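PDB 6GMP: parvulin 42 from Trypanosoma brucei brucei, which probably catalyses the cis-trans isomerisation of peptide bonds preceding proline, through the parvulin-type PPIase domain that makes up this chain. Local coordinates for residues A38-L43 / L113-I118. Sequence-based numbering, arbitrary orientation. Where two conformers were deposited one is given.
Sequences ADAINL and LGVHLI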
loop_
_atom_site.group_PDB
_atom_site.type_symbol
_atom_site.label_atom_id
_atom_site.label_comp_id
_atom_site.label_asym_id
_atom_site.label_seq_id
_atom_site.Cartn_x
_atom_site.Cartn_y
_atom_site.Cartn_z
ATOM N N ALA A 38 -14.624 -2.077 -5.567
ATOM C CA ALA A 38 -14.864 -3.260 -4.766
ATOM C C ALA A 38 -13.807 -4.310 -5.031
ATOM O O ALA A 38 -13.350 -4.976 -4.090
ATOM C CB ALA A 38 -16.255 -3.803 -5.030
ATOM N N ASP A 39 -13.442 -4.491 -6.291
ATOM C CA ASP A 39 -12.406 -5.454 -6.638
ATOM C C ASP A 39 -11.085 -5.100 -5.947
ATOM O O ASP A 39 -10.385 -5.987 -5.450
ATOM C CB ASP A 39 -12.154 -5.480 -8.141
ATOM C CG ASP A 39 -13.324 -6.020 -8.946
ATOM O OD1 ASP A 39 -14.212 -6.717 -8.424
ATOM O OD2 ASP A 39 -13.320 -5.712 -10.167
ATOM N N ALA A 40 -10.723 -3.821 -5.928
ATOM C CA ALA A 40 -9.468 -3.381 -5.304
ATOM C C ALA A 40 -9.490 -3.654 -3.798
ATOM O O ALA A 40 -8.500 -4.110 -3.226
ATOM C CB ALA A 40 -9.240 -1.904 -5.560
ATOM N N ILE A 41 -10.612 -3.370 -3.149
ATOM C CA ILE A 41 -10.739 -3.648 -1.728
ATOM C C ILE A 41 -10.591 -5.130 -1.460
ATOM O O ILE A 41 -9.873 -5.528 -0.545
ATOM C CB ILE A 41 -12.080 -3.120 -1.217
ATOM C CG1 ILE A 41 -12.100 -1.582 -1.276
ATOM C CG2 ILE A 41 -12.356 -3.587 0.205
ATOM C CD1 ILE A 41 -13.471 -0.975 -1.037
ATOM N N ASN A 42 -11.257 -5.958 -2.248
ATOM C CA ASN A 42 -11.170 -7.390 -2.035
ATOM C C ASN A 42 -9.773 -7.912 -2.289
ATOM O O ASN A 42 -9.300 -8.786 -1.568
ATOM C CB ASN A 42 -12.169 -8.115 -2.924
ATOM C CG ASN A 42 -13.577 -7.973 -2.426
ATOM O OD1 ASN A 42 -13.822 -7.929 -1.214
ATOM N ND2 ASN A 42 -14.523 -7.940 -3.346
ATOM N N LEU A 43 -9.101 -7.371 -3.285
ATOM C CA LEU A 43 -7.746 -7.790 -3.586
ATOM C C LEU A 43 -6.799 -7.402 -2.455
ATOM O O LEU A 43 -6.019 -8.237 -1.980
ATOM C CB LEU A 43 -7.276 -7.188 -4.905
ATOM C CG LEU A 43 -5.829 -7.487 -5.295
ATOM C CD1 LEU A 43 -5.600 -8.968 -5.299
ATOM C CD2 LEU A 43 -5.533 -6.905 -6.662
ATOM N N LEU A 113 -5.951 7.717 -4.232
ATOM C CA LEU A 113 -4.951 6.994 -5.013
ATOM C C LEU A 113 -5.321 5.542 -5.264
ATOM O O LEU A 113 -4.816 4.930 -6.205
ATOM C CB LEU A 113 -3.598 7.032 -4.307
ATOM C CG LEU A 113 -2.995 8.418 -4.091
ATOM C CD1 LEU A 113 -1.727 8.278 -3.276
ATOM C CD2 LEU A 113 -2.725 9.101 -5.411
ATOM N N GLY A 114 -6.172 4.992 -4.403
ATOM C CA GLY A 114 -6.497 3.576 -4.433
ATOM C C GLY A 114 -6.578 3.003 -3.032
ATOM O O GLY A 114 -6.834 3.726 -2.064
ATOM N N VAL A 115 -6.363 1.700 -2.932
ATOM C CA VAL A 115 -6.438 1.010 -1.662
ATOM C C VAL A 115 -5.027 0.642 -1.215
ATOM O O VAL A 115 -4.291 -0.025 -1.948
ATOM C CB VAL A 115 -7.324 -0.249 -1.779
ATOM C CG1 VAL A 115 -7.464 -0.934 -0.428
ATOM C CG2 VAL A 115 -8.696 0.126 -2.341
ATOM N N HIS A 116 -4.654 1.100 -0.023
ATOM C CA HIS A 116 -3.305 0.909 0.507
ATOM C C HIS A 116 -3.221 -0.163 1.582
ATOM O O HIS A 116 -4.146 -0.326 2.373
ATOM C CB HIS A 116 -2.796 2.191 1.174
ATOM C CG HIS A 116 -2.926 3.431 0.351
ATOM N ND1 HIS A 116 -1.833 4.127 -0.109
ATOM C CD2 HIS A 116 -4.011 4.152 -0.016
ATOM C CE1 HIS A 116 -2.239 5.202 -0.761
ATOM N NE2 HIS A 116 -3.558 5.247 -0.712
ATOM N N LEU A 117 -2.079 -0.844 1.631
ATOM C CA LEU A 117 -1.639 -1.516 2.848
ATOM C C LEU A 117 -0.419 -0.736 3.273
ATOM O O LEU A 117 0.492 -0.558 2.475
ATOM C CB LEU A 117 -1.237 -2.966 2.574
ATOM C CG LEU A 117 -2.326 -3.891 2.020
ATOM C CD1 LEU A 117 -1.760 -5.295 1.790
ATOM C CD2 LEU A 117 -3.539 -3.971 2.899
ATOM N N ILE A 118 -0.408 -0.266 4.517
ATOM C CA ILE A 118 0.681 0.558 5.027
ATOM C C ILE A 118 1.496 -0.229 6.038
ATOM O O ILE A 118 0.940 -0.886 6.906
ATOM C CB ILE A 118 0.152 1.861 5.677
ATOM C CG1 ILE A 118 -0.704 2.622 4.670
ATOM C CG2 ILE A 118 1.308 2.730 6.132
ATOM C CD1 ILE A 118 -1.458 3.767 5.248
#
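Val115 meets Ala40 and Ile41 where helix 37-49 packs on strand 114-120, and this one valine carries the strand's whole share of the contact. The strand begins just before it, at Gly114, whose phi of 139° belongs to a backbone shape that suits glycine, since a CB there would run into the carbonyl oxygen of Leu113. Val115 follows, its side chain directed at the helix. CG1 stands anti to the backbone N (chi1 -177°), which leaves CG2 beside that N and facing the helix. CG2 rests on the methyl of Ala40, with Val115 CG2 and Ala40 CB 3.8 Å apart. The same methyl reaches the first branch carbon of the isoleucine, Val115 CG2 lying 4.0 Å from Ile41 CG1; the two branched side chains cross at roughly a right angle. The closest CA pair across the contact is Ile41 CA and Val115 CA, 6.3 Å apart, and the small Ala40 beside it is consistent with so near an approach. The join is purely apolar and small, burying 110 Å² in all. His116 turns from the helix; its ND1 is hydrogen-bonded to His10 ND1 and its NE2 to Thr111 OG1, consistent with the histidine pair of the parvulin active site. Leu117 returns to the helical side, but packs further along, on Ile47 and Leu48, while Ile118 lies against Phe93 and Ala97 of helix 91-97. Backbone hydrogen bonds, Val115 with Val13 and Leu117 with Val11 on one side, His116 with Val109 on the other, set the strand between 6-13 and 109-111 in the antiparallel parvulin sheet; helix 37-49 packs on the face bearing Val115 and Leu117, where Ala40 also touches Val13, and helix 91-97 lies on the side of His116 and Ile118.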